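Local structure of Hut operon positive regulatory protein (Bacillus subtilis, 4H4L) at residues Glu90-Leu93 with Gly94-Arg98; His48-Ile51 with Ala52-Thr56. The protein binds regulatory sequences on the hut mRNA as a homohexamer when histidine is present, suppressing transcription termination and so activating the operon for histidine utilization. The protein carries 1 engineered substitution. All coordinates share one frame; numbering follows the deposited sequence.

Contact 1: Glu90-Leu93 with Gly94-Arg98. With HIS (histidine), chain Q.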
loop_
_atom_site.group_PDB
_atom_site.type_symbol
_atom_site.label_atom_id
_atom_site.label_comp_id
_atom_site.label_asym_id
_atom_site.label_seq_id
_atom_site.Cartn_x
_atom_site.Cartn_y
_atom_site.Cartn_z
ATOM N N GLU A 90 0.302 3.961 -5.191
ATOM C CA GLU A 90 1.455 3.276 -5.738
ATOM C C GLU A 90 2.400 4.386 -6.092
ATOM O O GLU A 90 2.029 5.312 -6.825
ATOM C CB GLU A 90 1.089 2.464 -6.988
ATOM C CG GLU A 90 0.077 1.339 -6.734
ATOM C CD GLU A 90 0.561 0.214 -5.792
ATOM O OE1 GLU A 90 1.781 -0.127 -5.777
ATOM O OE2 GLU A 90 -0.304 -0.345 -5.056
ATOM N N MET A 91 3.617 4.288 -5.572
ATOM C CA MET A 91 4.616 5.327 -5.749
ATOM C C MET A 91 5.423 4.954 -6.968
ATOM O O MET A 91 6.613 4.635 -6.863
ATOM C CB MET A 91 5.503 5.450 -4.510
ATOM C CG MET A 91 6.140 6.821 -4.366
ATOM S SD MET A 91 7.100 7.006 -2.834
ATOM C CE MET A 91 5.762 7.084 -1.649
ATOM N N LEU A 92 4.738 4.999 -8.116
ATOM C CA LEU A 92 5.265 4.621 -9.410
ATOM C C LEU A 92 4.760 5.612 -10.430
ATOM O O LEU A 92 3.612 6.039 -10.363
ATOM C CB LEU A 92 4.741 3.247 -9.817
ATOM C CG LEU A 92 5.049 2.071 -8.895
ATOM C CD1 LEU A 92 3.951 1.030 -9.028
ATOM C CD2 LEU A 92 6.404 1.492 -9.245
ATOM N N LEU A 93 5.625 5.954 -11.377
ATOM C CA LEU A 93 5.264 6.779 -12.499
ATOM C C LEU A 93 5.298 5.962 -13.771
ATOM O O LEU A 93 4.316 5.357 -14.118
ATOM C CB LEU A 93 6.214 7.973 -12.595
ATOM C CG LEU A 93 6.228 8.802 -11.311
ATOM C CD1 LEU A 93 7.360 9.830 -11.340
ATOM C CD2 LEU A 93 4.879 9.476 -11.086
ATOM N N GLY A 94 6.438 5.948 -14.456
ATOM C CA GLY A 94 6.614 5.256 -15.720
ATOM C C GLY A 94 6.182 3.802 -15.676
ATOM O O GLY A 94 5.543 3.319 -16.607
ATOM N N SER A 95 6.462 3.089 -14.597
ATOM C CA SER A 95 6.037 1.706 -14.586
ATOM C C SER A 95 4.509 1.575 -14.423
ATOM O O SER A 95 3.995 0.482 -14.474
ATOM C CB SER A 95 6.827 0.884 -13.552
ATOM O OG SER A 95 6.346 1.125 -12.250
ATOM N N LEU A 96 3.809 2.691 -14.202
ATOM C CA LEU A 96 2.355 2.738 -14.335
ATOM C C LEU A 96 1.885 3.733 -15.405
ATOM O O LEU A 96 0.737 4.211 -15.321
ATOM C CB LEU A 96 1.673 3.089 -13.020
ATOM C CG LEU A 96 1.492 1.986 -11.986
ATOM C CD1 LEU A 96 0.754 2.561 -10.793
ATOM C CD2 LEU A 96 0.769 0.787 -12.594
ATOM N N LEU A 97 2.777 4.031 -16.373
ATOM C CA LEU A 97 2.481 4.801 -17.563
ATOM C C LEU A 97 1.931 6.158 -17.184
ATOM O O LEU A 97 0.956 6.642 -17.761
ATOM C CB LEU A 97 1.504 4.064 -18.494
ATOM C CG LEU A 97 1.270 4.566 -19.941
ATOM C CD1 LEU A 97 2.464 4.372 -20.857
ATOM C CD2 LEU A 97 0.132 3.807 -20.556
ATOM N N ARG A 98 2.551 6.763 -16.186
ATOM C CA ARG A 98 2.320 8.167 -15.920
ATOM C C ARG A 98 3.639 8.859 -15.648
ATOM O O ARG A 98 4.706 8.201 -15.434
ATOM C CB ARG A 98 1.360 8.369 -14.754
ATOM C CG ARG A 98 1.901 7.886 -13.447
ATOM C CD ARG A 98 0.776 7.780 -12.470
ATOM N NE ARG A 98 1.185 7.130 -11.243
ATOM C CZ ARG A 98 0.421 7.051 -10.156
ATOM N NH1 ARG A 98 -0.783 7.618 -10.150
ATOM N NH2 ARG A 98 0.862 6.424 -9.072
HETATM N N HIS Q . -1.275 7.948 -16.843
HETATM C CA HIS Q . -2.310 8.704 -16.091
HETATM C C HIS Q . -2.956 9.583 -17.063
HETATM O O HIS Q . -3.146 9.110 -18.170
HETATM C CB HIS Q . -1.694 9.543 -14.980
HETATM C CG HIS Q . -2.636 9.863 -13.823
HETATM N ND1 HIS Q . -2.322 9.593 -12.520
HETATM C CD2 HIS Q . -3.875 10.445 -13.799
HETATM C CE1 HIS Q . -3.313 9.988 -11.733
HETATM N NE2 HIS Q . -4.241 10.522 -12.507
HETATM O OXT HIS Q . -3.277 10.738 -16.766
HETATM O O HOH W 1 8.247 4.016 -11.997
#
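The backbone folds back on itself where Leu93 and Arg98 meet, Leu93 O accepting from Leu96 N at 2.7 Å and from Arg98 N at 3.1 Å, the two donors arriving from opposite faces of the carbonyl plane. This turn, which includes the short 3-10 segment Gly94-Ser95, belongs to the loop joining helix 70-87 to strand 99-109, and its end contributes Leu97 and Arg98 to the histidine pocket, whose ligand is also hydrogen-bonded to Tyr69 of a neighbouring subunit. Arg98 then lays its side chain back across the loop. With chi1 at 65°, CG is tucked over the backbone, flanked by N and C, and the chain then runs extended to NE, crossing the side chain of Leu93 at about a right angle. The guanidinium grips a single atom side-on: NE is 2.8 Å from Leu92 O and NH2 is 3.1 Å from the same Leu92 O, and both bonds lie in the guanidinium plane and in the carbonyl plane. NH2 also donates to Thr87 O at the end of helix 70-87, and together these bonds probably restrain the rotation of the group. A leucine in its place would probably leave Leu92 O and Thr87 O without these donors and the ligand without its weak bond to the guanidinium, and let the loop shift. Within the same stretch, Leu96 CD1 packs on Leu92 CD1 at 4.0 Å and on Glu90 CB at 3.8 Å. The apolar patch continues into the hexamer, Leu92 meeting Leu92 of neighbouring subunits and Leu96 lying on Met80 of one of them. On the pocket side, Arg98 CB approaches CB of the histidine, and Arg98 NH1 points at ligand ND1 through a weak but nearly straight bond of 3.4 Å (N-H...N 164°).

Contact 2: His48-Ile51 with Ala52-Thr56. Engineered in segment 48-51: Ile51 (natural residue Val).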
loop_
_atom_site.group_PDB
_atom_site.type_symbol
_atom_site.label_atom_id
_atom_site.label_comp_id
_atom_site.label_asym_id
_atom_site.label_seq_id
_atom_site.Cartn_x
_atom_site.Cartn_y
_atom_site.Cartn_z
ATOM N N HIS A 48 12.952 8.154 -8.935
ATOM C CA HIS A 48 14.320 8.266 -8.444
ATOM C C HIS A 48 14.982 9.527 -8.895
ATOM O O HIS A 48 15.727 10.135 -8.123
ATOM C CB HIS A 48 15.159 6.989 -8.683
ATOM C CG HIS A 48 15.460 6.677 -10.132
ATOM N ND1 HIS A 48 16.719 6.727 -10.640
ATOM C CD2 HIS A 48 14.631 6.257 -11.181
ATOM C CE1 HIS A 48 16.693 6.389 -11.954
ATOM N NE2 HIS A 48 15.415 6.104 -12.287
ATOM N N LYS A 49 14.670 9.972 -10.111
ATOM C CA LYS A 49 15.153 11.262 -10.591
ATOM C C LYS A 49 14.592 12.380 -9.770
ATOM O O LYS A 49 15.295 13.382 -9.536
ATOM C CB LYS A 49 14.787 11.508 -12.045
ATOM C CG LYS A 49 15.984 11.538 -12.954
ATOM C CD LYS A 49 15.851 10.477 -14.040
ATOM C CE LYS A 49 17.228 9.963 -14.461
ATOM N NZ LYS A 49 17.149 8.842 -15.442
ATOM N N VAL A 50 13.334 12.240 -9.343
ATOM C CA VAL A 50 12.709 13.295 -8.520
ATOM C C VAL A 50 13.408 13.398 -7.147
ATOM O O VAL A 50 13.752 14.478 -6.668
ATOM C CB VAL A 50 11.166 13.121 -8.454
ATOM C CG1 VAL A 50 10.529 13.947 -7.348
ATOM C CG2 VAL A 50 10.540 13.468 -9.818
ATOM N N ILE A 51 13.663 12.251 -6.535
ATOM C CA ILE A 51 14.367 12.195 -5.259
ATOM C C ILE A 51 15.791 12.792 -5.390
ATOM O O ILE A 51 16.228 13.566 -4.531
ATOM C CB ILE A 51 14.389 10.722 -4.740
ATOM C CG1 ILE A 51 12.957 10.221 -4.529
ATOM C CG2 ILE A 51 15.248 10.570 -3.487
ATOM C CD1 ILE A 51 12.855 8.728 -4.354
ATOM N N ALA A 52 16.465 12.450 -6.489
ATOM C CA ALA A 52 17.874 12.776 -6.765
ATOM C C ALA A 52 18.087 14.268 -6.982
ATOM O O ALA A 52 18.888 14.890 -6.282
ATOM C CB ALA A 52 18.356 11.996 -7.981
ATOM N N ALA A 53 17.350 14.837 -7.947
ATOM C CA ALA A 53 17.273 16.296 -8.140
ATOM C C ALA A 53 17.140 17.034 -6.803
ATOM O O ALA A 53 17.922 17.948 -6.506
ATOM C CB ALA A 53 16.111 16.664 -9.061
ATOM N N ILE A 54 16.181 16.612 -5.987
ATOM C CA ILE A 54 15.921 17.280 -4.718
ATOM C C ILE A 54 17.056 17.082 -3.723
ATOM O O ILE A 54 17.319 17.980 -2.952
ATOM C CB ILE A 54 14.596 16.844 -4.073
ATOM C CG1 ILE A 54 13.401 17.313 -4.922
ATOM C CG2 ILE A 54 14.479 17.422 -2.668
ATOM C CD1 ILE A 54 12.081 16.690 -4.477
ATOM N N GLU A 55 17.709 15.922 -3.722
ATOM C CA GLU A 55 18.812 15.686 -2.792
ATOM C C GLU A 55 19.937 16.627 -3.187
ATOM O O GLU A 55 20.479 17.370 -2.343
ATOM C CB GLU A 55 19.285 14.245 -2.872
ATOM C CG GLU A 55 20.255 13.815 -1.775
ATOM C CD GLU A 55 20.869 12.433 -2.020
ATOM O OE1 GLU A 55 20.542 11.764 -3.030
ATOM O OE2 GLU A 55 21.700 11.997 -1.209
ATOM N N THR A 56 20.255 16.615 -4.484
ATOM C CA THR A 56 21.295 17.476 -5.034
ATOM C C THR A 56 21.005 18.976 -4.808
ATOM O O THR A 56 21.870 19.676 -4.303
ATOM C CB THR A 56 21.617 17.138 -6.510
ATOM O OG1 THR A 56 21.961 15.751 -6.616
ATOM C CG2 THR A 56 22.810 17.963 -7.007
#
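Ala52 O is gripped by both Thr56 N, at 2.8 Å, and Thr56 OG1, while on its other side in the chain Ala52 N is bonded to His48 O at 2.9 Å. Thr56 OG1 donates to Ala52 O at 3.2 Å from above the carbonyl plane, so the hydroxyl doubles an ordinary alpha-helical i to i+4 bond. The preceding turn follows the same backbone pattern, with Ala53 N bonded to Lys49 O at 3.0 Å. The bond from Ile54 N to Val50 O is weak, at 3.3 Å, and the Ile54 side chain leans over the same carbonyl. With CG1 beside the backbone N (chi1 -67°), Ile54 brings both CG1 and CD1 against Val50 O; its CD1 also touches Val50 CG1 at 4.3 Å, a loose apolar contact along one flank. Ile51, an engineered substitution for valine, accepts from Glu55 N at 2.9 Å through its O. Helix 47-60 packs on the sheet through Val50, Ala53 and Ile54 and on helix 70-87 through Ile51. Val50 and Ile54 rest on strand 99-109, Val50 and Ala53 meet Val42 of strand 36-44, and Ile51 reaches Tyr76, Thr79, Met80 and Leu83 of helix 70-87, while Ile51, Ala52 and Glu55 receive Leu97 of a neighbouring subunit.

Overall arrangement
Contact 2, on helix 47-60, comes before contact 1, in the loop that leads from helix 70-87 into strand 99-109. Their centres lie 16 Å apart and their nearest atoms about 5 Å, without touching. Helix 70-87 and the four-stranded antiparallel sheet tie them together: both lean on the helix, while contact 1 runs directly into strand 99-109 and contact 2 packs on its face. Across subunits the relation is closer, because the loop of contact 1 in one copy meets the helix of contact 2 in another. The histidine site and the subunit interface thus share these elements.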